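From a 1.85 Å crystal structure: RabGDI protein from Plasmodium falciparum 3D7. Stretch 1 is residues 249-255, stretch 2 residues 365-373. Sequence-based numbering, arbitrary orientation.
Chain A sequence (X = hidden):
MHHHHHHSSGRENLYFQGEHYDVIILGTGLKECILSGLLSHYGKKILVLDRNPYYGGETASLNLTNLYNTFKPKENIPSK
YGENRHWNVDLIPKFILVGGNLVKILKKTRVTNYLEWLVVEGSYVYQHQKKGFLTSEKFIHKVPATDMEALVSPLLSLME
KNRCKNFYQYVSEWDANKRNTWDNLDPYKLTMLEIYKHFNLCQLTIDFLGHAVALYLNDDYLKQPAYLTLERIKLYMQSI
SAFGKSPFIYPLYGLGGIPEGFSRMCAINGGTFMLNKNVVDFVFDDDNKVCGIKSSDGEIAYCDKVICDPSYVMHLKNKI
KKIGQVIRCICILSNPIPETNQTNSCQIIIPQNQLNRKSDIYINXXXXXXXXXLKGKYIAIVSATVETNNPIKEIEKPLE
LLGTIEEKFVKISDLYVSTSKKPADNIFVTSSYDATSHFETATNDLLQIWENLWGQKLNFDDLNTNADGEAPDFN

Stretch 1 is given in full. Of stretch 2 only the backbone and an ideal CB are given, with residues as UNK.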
ATOM      1  N   ILE A 249       1.016  -9.058  -5.954  1.00 26.24           N
ATOM      2  CA  ILE A 249       0.158  -8.957  -7.134  1.00 26.79           C
ATOM      3  C   ILE A 249      -0.424  -7.569  -7.276  1.00 25.95           C
ATOM      4  O   ILE A 249      -0.432  -6.766  -6.325  1.00 24.22           O
ATOM      5  CB  ILE A 249      -0.994  -9.998  -7.124  1.00 28.33           C
ATOM      6  CG1 ILE A 249      -1.863  -9.869  -5.863  1.00 28.35           C
ATOM      7  CG2 ILE A 249      -0.400 -11.399  -7.262  1.00 28.93           C
ATOM      8  CD1 ILE A 249      -3.068 -10.859  -5.836  1.00 31.37           C
ATOM      9  N   TYR A 250      -0.936  -7.312  -8.481  1.00 26.03           N
ATOM     10  CA  TYR A 250      -1.523  -6.035  -8.840  1.00 24.89           C
ATOM     11  C   TYR A 250      -2.510  -6.323  -9.968  1.00 26.36           C
ATOM     12  O   TYR A 250      -2.263  -7.205 -10.797  1.00 27.25           O
ATOM     13  CB  TYR A 250      -0.413  -5.103  -9.312  1.00 24.50           C
ATOM     14  CG  TYR A 250      -0.736  -3.650  -9.608  1.00 21.74           C
ATOM     15  CD1 TYR A 250      -1.043  -2.743  -8.597  1.00 23.61           C
ATOM     16  CD2 TYR A 250      -0.603  -3.156 -10.897  1.00 24.70           C
ATOM     17  CE1 TYR A 250      -1.261  -1.417  -8.896  1.00 22.45           C
ATOM     18  CE2 TYR A 250      -0.818  -1.836 -11.196  1.00 24.71           C
ATOM     19  CZ  TYR A 250      -1.155  -0.977 -10.212  1.00 24.08           C
ATOM     20  OH  TYR A 250      -1.350   0.348 -10.568  1.00 28.84           O
ATOM     21  N   PRO A 251      -3.663  -5.651  -9.960  1.00 27.14           N
ATOM     22  CA  PRO A 251      -4.667  -5.993 -10.955  1.00 29.01           C
ATOM     23  C   PRO A 251      -4.335  -5.477 -12.331  1.00 29.66           C
ATOM     24  O   PRO A 251      -3.739  -4.422 -12.464  1.00 28.01           O
ATOM     25  CB  PRO A 251      -5.939  -5.298 -10.462  1.00 28.68           C
ATOM     26  CG  PRO A 251      -5.641  -4.737  -9.142  1.00 28.15           C
ATOM     27  CD  PRO A 251      -4.152  -4.679  -8.975  1.00 26.54           C
ATOM     28  N   LEU A 252      -4.760  -6.215 -13.348  1.00 31.84           N
ATOM     29  CA  LEU A 252      -4.725  -5.715 -14.698  1.00 33.05           C
ATOM     30  C   LEU A 252      -5.511  -4.400 -14.743  1.00 33.15           C
ATOM     31  O   LEU A 252      -6.645  -4.318 -14.252  1.00 34.06           O
ATOM     32  CB  LEU A 252      -5.312  -6.758 -15.664  1.00 35.04           C
ATOM     33  CG  LEU A 252      -5.283  -6.473 -17.158  1.00 36.87           C
ATOM     34  CD1 LEU A 252      -3.856  -6.297 -17.629  1.00 37.91           C
ATOM     35  CD2 LEU A 252      -5.965  -7.602 -17.935  1.00 37.88           C
ATOM     36  N   TYR A 253      -4.896  -3.368 -15.320  1.00 32.86           N
ATOM     37  CA  TYR A 253      -5.481  -2.024 -15.421  1.00 33.25           C
ATOM     38  C   TYR A 253      -5.383  -1.233 -14.120  1.00 32.19           C
ATOM     39  O   TYR A 253      -5.847  -0.092 -14.050  1.00 31.66           O
ATOM     40  CB  TYR A 253      -6.948  -2.047 -15.902  1.00 34.84           C
ATOM     41  CG  TYR A 253      -7.172  -2.897 -17.109  1.00 37.75           C
ATOM     42  CD1 TYR A 253      -6.435  -2.696 -18.273  1.00 40.33           C
ATOM     43  CD2 TYR A 253      -8.120  -3.919 -17.098  1.00 40.93           C
ATOM     44  CE1 TYR A 253      -6.634  -3.497 -19.389  1.00 41.10           C
ATOM     45  CE2 TYR A 253      -8.328  -4.719 -18.212  1.00 42.57           C
ATOM     46  CZ  TYR A 253      -7.583  -4.502 -19.348  1.00 44.64           C
ATOM     47  OH  TYR A 253      -7.781  -5.289 -20.460  1.00 46.30           O
ATOM     48  N   GLY A 254      -4.780  -1.834 -13.096  1.00 32.29           N
ATOM     49  CA  GLY A 254      -4.495  -1.136 -11.854  1.00 31.83           C
ATOM     50  C   GLY A 254      -5.609  -1.138 -10.830  1.00 32.85           C
ATOM     51  O   GLY A 254      -6.650  -1.799 -11.006  1.00 34.13           O
ATOM     52  N   LEU A 255      -5.387  -0.390  -9.757  1.00 31.69           N
ATOM     53  CA  LEU A 255      -6.280  -0.416  -8.605  1.00 32.66           C
ATOM     54  C   LEU A 255      -7.655   0.261  -8.854  1.00 33.93           C
ATOM     55  O   LEU A 255      -8.456   0.349  -7.933  1.00 33.62           O
ATOM     56  CB  LEU A 255      -5.599   0.203  -7.380  1.00 30.98           C
ATOM     57  CG  LEU A 255      -4.379  -0.554  -6.822  1.00 31.51           C
ATOM     58  CD1 LEU A 255      -3.703   0.267  -5.730  1.00 28.95           C
ATOM     59  CD2 LEU A 255      -4.749  -1.962  -6.311  1.00 29.46           C
ATOM     60  N   UNK A 365       7.121  -0.042 -10.077  1.00 19.03           N
ATOM     61  CA  UNK A 365       7.263   0.059 -11.511  1.00 19.55           C
ATOM     62  C   UNK A 365       6.166  -0.817 -12.116  1.00 20.13           C
ATOM     63  O   UNK A 365       6.034  -1.988 -11.723  1.00 19.00           O
ATOM     64  CB  UNK A 365       8.658  -0.363 -11.975  1.00 19.55           C
ATOM     65  N   UNK A 366       5.399  -0.227 -13.047  1.00 20.36           N
ATOM     66  CA  UNK A 366       4.393  -0.923 -13.815  1.00 21.85           C
ATOM     67  C   UNK A 366       4.400  -0.470 -15.265  1.00 23.41           C
ATOM     68  O   UNK A 366       4.991   0.552 -15.615  1.00 23.67           O
ATOM     69  CB  UNK A 366       3.010  -0.707 -13.197  1.00 21.85           C
ATOM     70  N   UNK A 367       3.776  -1.266 -16.127  1.00 24.14           N
ATOM     71  CA  UNK A 367       3.924  -1.052 -17.560  1.00 25.53           C
ATOM     72  C   UNK A 367       2.764  -1.667 -18.327  1.00 27.67           C
ATOM     73  O   UNK A 367       1.692  -1.902 -17.765  1.00 27.71           O
ATOM     74  CB  UNK A 367       5.250  -1.635 -18.053  1.00 25.53           C
ATOM     75  N   UNK A 368       2.982  -1.915 -19.621  1.00 29.19           N
ATOM     76  CA  UNK A 368       2.009  -2.593 -20.458  1.00 31.48           C
ATOM     77  C   UNK A 368       1.611  -3.967 -19.903  1.00 31.71           C
ATOM     78  O   UNK A 368       0.477  -4.406 -20.110  1.00 32.53           O
ATOM     79  CB  UNK A 368       2.568  -2.746 -21.874  1.00 31.48           C
ATOM     80  N   UNK A 369       2.520  -4.635 -19.192  1.00 31.28           N
ATOM     81  CA  UNK A 369       2.192  -5.928 -18.560  1.00 32.22           C
ATOM     82  C   UNK A 369       0.891  -5.866 -17.759  1.00 31.14           C
ATOM     83  O   UNK A 369       0.038  -6.752 -17.886  1.00 31.56           O
ATOM     84  CB  UNK A 369       3.334  -6.369 -17.643  1.00 32.22           C
ATOM     85  N   UNK A 370       0.739  -4.830 -16.934  1.00 29.46           N
ATOM     86  CA  UNK A 370      -0.481  -4.645 -16.127  1.00 28.76           C
ATOM     87  C   UNK A 370      -1.533  -3.722 -16.773  1.00 29.41           C
ATOM     88  O   UNK A 370      -2.447  -3.257 -16.103  1.00 29.41           O
ATOM     89  CB  UNK A 370      -0.097  -4.078 -14.759  1.00 28.76           C
ATOM     90  N   UNK A 371      -1.400  -3.451 -18.067  1.00 30.95           N
ATOM     91  CA  UNK A 371      -2.368  -2.629 -18.788  1.00 31.71           C
ATOM     92  C   UNK A 371      -2.474  -1.190 -18.326  1.00 31.05           C
ATOM     93  O   UNK A 371      -3.561  -0.586 -18.395  1.00 31.36           O
ATOM     94  CB  UNK A 371      -3.751  -3.275 -18.681  1.00 31.71           C
ATOM     95  N   UNK A 372      -1.362  -0.634 -17.836  1.00 28.82           N
ATOM     96  CA  UNK A 372      -1.409   0.708 -17.263  1.00 27.91           C
ATOM     97  C   UNK A 372      -0.664   1.765 -18.102  1.00 27.83           C
ATOM     98  O   UNK A 372      -0.884   2.958 -17.896  1.00 25.90           O
ATOM     99  CB  UNK A 372      -0.821   0.672 -15.851  1.00 27.91           C
ATOM    100  N   UNK A 373       0.208   1.327 -19.024  1.00 28.48           N
ATOM    101  CA  UNK A 373       0.896   2.221 -19.949  1.00 29.46           C
ATOM    102  C   UNK A 373       0.891   1.666 -21.377  1.00 31.21           C
ATOM    103  O   UNK A 373       0.653   0.480 -21.604  1.00 32.04           O
ATOM    104  CB  UNK A 373       2.334   2.454 -19.482  1.00 29.46           C
TER

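Position 365 lies out of reach of stretch 1. Its strand backbone, phi -129° and psi 129°, suits many side chains, and stretch 1 does not choose among them. The residue is Leu365.

Position 366 is also in the strand, but its CA-to-CB bond points toward stretch 1. The ideal CB lies 4.5 Å from CE2 of Tyr250. The ring offers carbon there, so a small or medium apolar side chain would suit. The residue is Val366. Its CG1 packs 3.8 Å from Tyr250 CE2.

Positions 367, 368 and 369 have nothing of stretch 1 within 5.5 Å of their ideal CB atoms. Many residues would serve at each. They are Ser367, Phe368 and Gln369. Ser367 OG accepts a weak hydrogen bond from the backbone N of Gln369, at 3.4 Å.

Position 370 contributes its backbone O to a hydrogen bond with stretch 1. N of Tyr253 donates to the O of 370 at 2.6 Å, with a near-straight angle of 160°. CA-to-CB points sideways, and the ideal CB is 4.0 Å from Tyr250 CD2 and 4.3 Å from Pro251 O. A flat ring could lie against the tyrosine edge; a medium apolar chain might also fit. The residue is His370, with chi1 in m. The edge of the Tyr250 ring points toward the face of the His370 ring, with centroids 5.2 Å apart and planes at 70°. His370 CD2 also comes within 3.2 Å of Tyr250 O.

Position 371 points its ideal CB toward stretch 1. The ideal CB of 371 would clash with Tyr253 CD1, 2.8 Å away. The ideal CB of 371 would also sit tightly against Leu252 CD1, at 3.2 Å. Phi is positive, 64°, which also favours glycine. Glycine is the clear choice, and the residue is Gly371. With no side chain, its backbone can approach closely: its O is 3.6 Å from Tyr253 CD1, at the ring edge, and its N is 3.8 Å from Leu252 CD1.

Position 372 points sideways. The ideal CB is 5.2 Å from Tyr253 C and 5.3 Å from Tyr250 CE2, so there is room for a modest side chain to reach the turn from Pro251 to Gly254. Valine, isoleucine or threonine are plausible. The residue is Val372. Its CG1 packs 3.7 Å from Tyr253 C, 3.8 Å from Gly254 N and 4.2 Å from Tyr250 CE2.

Position 373 is out of reach, and stretch 1 sets no preference. The residue is Thr373.

Stretch 2, residues 365-373: LVSFQHGVT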
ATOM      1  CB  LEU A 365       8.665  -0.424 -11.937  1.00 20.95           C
ATOM      2  CG  LEU A 365       9.099  -0.482 -13.392  1.00 22.47           C
ATOM      3  CD1 LEU A 365       8.422  -1.598 -14.182  1.00 21.70           C
ATOM      4  CD2 LEU A 365       8.942   0.868 -14.118  1.00 23.22           C
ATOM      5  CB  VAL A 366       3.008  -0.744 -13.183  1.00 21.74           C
ATOM      6  CG1 VAL A 366       2.897  -1.574 -11.879  1.00 22.58           C
ATOM      7  CG2 VAL A 366       2.757   0.732 -12.922  1.00 21.03           C
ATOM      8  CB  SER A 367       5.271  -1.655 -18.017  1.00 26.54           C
ATOM      9  OG  SER A 367       5.278  -3.064 -17.854  1.00 26.53           O
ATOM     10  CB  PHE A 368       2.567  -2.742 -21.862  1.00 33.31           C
ATOM     11  CG  PHE A 368       1.650  -3.472 -22.806  1.00 36.79           C
ATOM     12  CD1 PHE A 368       0.486  -2.863 -23.271  1.00 39.14           C
ATOM     13  CD2 PHE A 368       1.949  -4.765 -23.227  1.00 40.26           C
ATOM     14  CE1 PHE A 368      -0.362  -3.534 -24.150  1.00 42.54           C
ATOM     15  CE2 PHE A 368       1.100  -5.444 -24.098  1.00 41.98           C
ATOM     16  CZ  PHE A 368      -0.050  -4.830 -24.560  1.00 42.56           C
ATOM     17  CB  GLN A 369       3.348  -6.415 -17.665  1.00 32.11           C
ATOM     18  CG  GLN A 369       3.063  -7.723 -16.912  1.00 32.60           C
ATOM     19  CD  GLN A 369       3.750  -7.825 -15.554  1.00 33.74           C
ATOM     20  OE1 GLN A 369       4.607  -7.014 -15.205  1.00 29.20           O
ATOM     21  NE2 GLN A 369       3.347  -8.834 -14.769  1.00 36.18           N
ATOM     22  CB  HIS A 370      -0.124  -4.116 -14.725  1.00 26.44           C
ATOM     23  CG  HIS A 370       0.430  -5.158 -13.809  1.00 25.54           C
ATOM     24  ND1 HIS A 370       1.778  -5.450 -13.735  1.00 26.71           N
ATOM     25  CD2 HIS A 370      -0.185  -6.000 -12.945  1.00 24.73           C
ATOM     26  CE1 HIS A 370       1.963  -6.423 -12.858  1.00 25.51           C
ATOM     27  NE2 HIS A 370       0.789  -6.782 -12.371  1.00 23.48           N
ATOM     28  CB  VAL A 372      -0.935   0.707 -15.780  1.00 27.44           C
ATOM     29  CG1 VAL A 372      -1.909  -0.084 -14.909  1.00 25.92           C
ATOM     30  CG2 VAL A 372       0.443   0.176 -15.644  1.00 27.39           C
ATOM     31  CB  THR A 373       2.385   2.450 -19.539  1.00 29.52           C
ATOM     32  OG1 THR A 373       3.146   1.254 -19.781  1.00 31.15           O
ATOM     33  CG2 THR A 373       2.509   2.847 -18.070  1.00 30.12           C
TER
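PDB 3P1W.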